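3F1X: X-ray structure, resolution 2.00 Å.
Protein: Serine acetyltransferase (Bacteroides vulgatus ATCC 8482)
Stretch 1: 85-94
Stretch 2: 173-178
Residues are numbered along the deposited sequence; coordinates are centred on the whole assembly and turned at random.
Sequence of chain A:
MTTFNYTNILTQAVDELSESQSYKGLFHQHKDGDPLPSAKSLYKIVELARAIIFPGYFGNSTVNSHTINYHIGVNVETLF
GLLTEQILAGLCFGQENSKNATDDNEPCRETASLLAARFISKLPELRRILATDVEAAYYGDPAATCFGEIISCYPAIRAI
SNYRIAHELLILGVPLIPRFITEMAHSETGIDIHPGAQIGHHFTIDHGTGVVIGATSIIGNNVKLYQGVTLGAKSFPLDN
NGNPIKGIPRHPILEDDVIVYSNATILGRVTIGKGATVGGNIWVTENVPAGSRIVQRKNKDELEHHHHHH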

# COMPACT_ATOMS: atom_id res chain seq x y z
N GLU A 85 -5.57 20.69 8.98
CA GLU A 85 -4.37 20.22 9.67
C GLU A 85 -3.08 20.83 9.13
O GLU A 85 -2.20 21.19 9.91
CB GLU A 85 -4.29 18.69 9.59
CG GLU A 85 -3.22 18.07 10.46
CD GLU A 85 -3.49 18.26 11.94
OE1 GLU A 85 -4.66 18.13 12.35
OE2 GLU A 85 -2.53 18.53 12.70
N GLN A 86 -2.97 20.96 7.82
CA GLN A 86 -1.75 21.50 7.23
C GLN A 86 -1.62 22.99 7.48
O GLN A 86 -0.51 23.50 7.68
CB GLN A 86 -1.70 21.20 5.73
CG GLN A 86 -1.51 19.72 5.44
CD GLN A 86 -0.36 19.13 6.23
OE1 GLN A 86 -0.55 18.25 7.08
NE2 GLN A 86 0.85 19.62 5.97
N ILE A 87 -2.74 23.69 7.46
CA ILE A 87 -2.71 25.11 7.73
C ILE A 87 -2.28 25.27 9.19
O ILE A 87 -1.51 26.17 9.52
CB ILE A 87 -4.10 25.75 7.48
CG1 ILE A 87 -4.38 25.80 5.98
CG2 ILE A 87 -4.14 27.15 8.09
CD1 ILE A 87 -5.73 26.35 5.59
N LEU A 88 -2.77 24.39 10.06
CA LEU A 88 -2.39 24.45 11.47
C LEU A 88 -0.88 24.24 11.60
O LEU A 88 -0.21 24.90 12.40
CB LEU A 88 -3.14 23.38 12.27
CG LEU A 88 -2.90 23.35 13.79
CD1 LEU A 88 -3.34 24.66 14.42
CD2 LEU A 88 -3.66 22.19 14.40
N ALA A 89 -0.34 23.31 10.82
CA ALA A 89 1.10 23.05 10.86
C ALA A 89 1.88 24.29 10.40
O ALA A 89 2.92 24.63 10.97
CB ALA A 89 1.44 21.85 9.97
N GLY A 90 1.37 24.96 9.38
CA GLY A 90 2.02 26.16 8.87
C GLY A 90 2.06 27.26 9.90
O GLY A 90 3.11 27.86 10.14
N LEU A 91 0.92 27.53 10.53
CA LEU A 91 0.85 28.56 11.55
C LEU A 91 1.82 28.25 12.68
O LEU A 91 2.49 29.14 13.20
CB LEU A 91 -0.58 28.67 12.09
CG LEU A 91 -1.64 29.22 11.14
CD1 LEU A 91 -3.03 28.92 11.68
CD2 LEU A 91 -1.43 30.71 10.95
N CYS A 92 1.90 26.97 13.07
CA CYS A 92 2.78 26.55 14.16
C CYS A 92 4.26 26.66 13.81
O CYS A 92 5.09 26.95 14.67
CB CYS A 92 2.48 25.11 14.58
SG CYS A 92 0.93 24.89 15.50
N PHE A 93 4.59 26.40 12.55
CA PHE A 93 5.98 26.45 12.10
C PHE A 93 6.57 27.84 12.29
O PHE A 93 7.39 28.06 13.18
CB PHE A 93 6.07 26.05 10.63
CG PHE A 93 7.37 25.42 10.25
CD1 PHE A 93 7.60 24.07 10.50
CD2 PHE A 93 8.38 26.18 9.66
CE1 PHE A 93 8.82 23.47 10.15
CE2 PHE A 93 9.61 25.60 9.31
CZ PHE A 93 9.82 24.24 9.56
N GLY A 94 6.16 28.78 11.44
CA GLY A 94 6.66 30.14 11.55
C GLY A 94 5.54 31.15 11.42
O GLY A 94 4.44 30.81 11.01
N GLY A 173 -3.03 34.49 4.35
CA GLY A 173 -2.10 34.54 5.46
C GLY A 173 -1.58 33.22 5.99
O GLY A 173 -1.14 33.14 7.13
N VAL A 174 -1.64 32.16 5.18
CA VAL A 174 -1.14 30.87 5.63
C VAL A 174 0.36 30.80 5.34
O VAL A 174 0.79 30.80 4.19
CB VAL A 174 -1.82 29.70 4.89
CG1 VAL A 174 -1.27 28.37 5.40
CG2 VAL A 174 -3.33 29.76 5.11
N PRO A 175 1.19 30.73 6.39
CA PRO A 175 2.63 30.67 6.16
C PRO A 175 3.16 29.29 5.79
O PRO A 175 2.53 28.27 6.07
CB PRO A 175 3.21 31.18 7.47
CG PRO A 175 2.26 30.61 8.47
CD PRO A 175 0.89 30.79 7.84
N LEU A 176 4.33 29.27 5.14
CA LEU A 176 5.01 28.03 4.75
C LEU A 176 4.30 27.14 3.73
O LEU A 176 4.87 26.79 2.70
CB LEU A 176 5.30 27.21 6.01
CG LEU A 176 6.26 26.03 5.86
CD1 LEU A 176 7.69 26.56 5.67
CD2 LEU A 176 6.20 25.15 7.12
N ILE A 177 3.06 26.76 4.02
CA ILE A 177 2.32 25.91 3.11
C ILE A 177 2.32 26.34 1.64
O ILE A 177 2.44 25.49 0.76
CB ILE A 177 0.86 25.74 3.59
CG1 ILE A 177 0.86 25.10 4.99
CG2 ILE A 177 0.08 24.87 2.65
CD1 ILE A 177 1.64 23.80 5.07
N PRO A 178 2.19 27.64 1.34
CA PRO A 178 2.19 28.06 -0.07
C PRO A 178 3.47 27.68 -0.84
O PRO A 178 3.40 27.18 -1.96
CB PRO A 178 2.00 29.58 0.01
CG PRO A 178 1.20 29.75 1.29
CD PRO A 178 1.92 28.79 2.23

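Stretch 2 leaves one helix, crosses the flank of the helix formed by 85-93, and enters another helix at Ile177. No hydrogen bond joins the two stretches; the 438 Å² they bury, both sides summed, comes from packing between apolar groups and from a few approaches of carbon to carbonyl oxygen.

Gly173 closes the preceding helix in a Schellman motif. Its phi/psi of 89/22 would jam a CB against the carbonyl oxygen of the residue before it, so the backbone alone calls for glycine here. It makes no contact with stretch 1.

Val174 is the first residue to touch the helix. Its CA lies 6.3 Å from the CA of Ile87, and both CA-to-CB bonds point sideways. Even so, the branched side chains meet: Val174, with chi1 t at -180°, has its CG2 4.0 Å from Ile87 CG2, an ordinary van der Waals separation between methyl groups of two buried residues.

At Pro175 the backbones come closer, its CA standing 5.3 Å from that of Gly90. The lack of a side chain at Gly90 makes this possible: an ideal CB there would point toward stretch 2 and fall 2.5 Å from Pro175 O, a clash, and 3.1 Å from Ile177 CG1, which is tight. In the space left free, Gly90 CA approaches Pro175 O at 3.5 Å with an angle of 127° at the hydrogen, a CA-H...O contact whose bent geometry suggests a modest contribution. The proline ring, puckered C-gamma endo, lies against the last turn of the helix. Its CG is 3.3 Å from Gly90 O and 3.4 Å from Gly94 O, while its CD is 3.9 Å from Leu91 CD2. The CA-to-CB bond of Leu91 points sideways, but the end of its side chain comes nearer and supplies that last contact. Pro175 O also accepts a short hydrogen bond from Ile177 N, at 2.6 Å, so the same carbonyl that faces Gly90 helps to fold stretch 2 back on itself.

Leu176 occupies the N-cap position with a positive phi (65/-55), and its CA-to-CB bond points toward stretch 1. With chi1 t and chi2 p, it places CD2 over one face of the Phe93 ring, 3.7 Å from the centroid and 26° off the ring normal. Those values identify a CH-pi contact; the closest pair is Leu176 CD2 to Phe93 CG, at 3.4 Å. Phe93 also directs its CA-to-CB bond toward stretch 2, so the two side chains converge.

Ile177 begins the next helix and packs against the same helix flank. Its CG1 is 4.2 Å from Gly90 CA, and its CD1 reaches 3.4 Å from Gln86 O. That oxygen already accepts the helical hydrogen bond from Gly90 N at 2.9 Å, so the methyl group does not leave it without a partner. Pro178 carries the helix onward, out of reach of stretch 1.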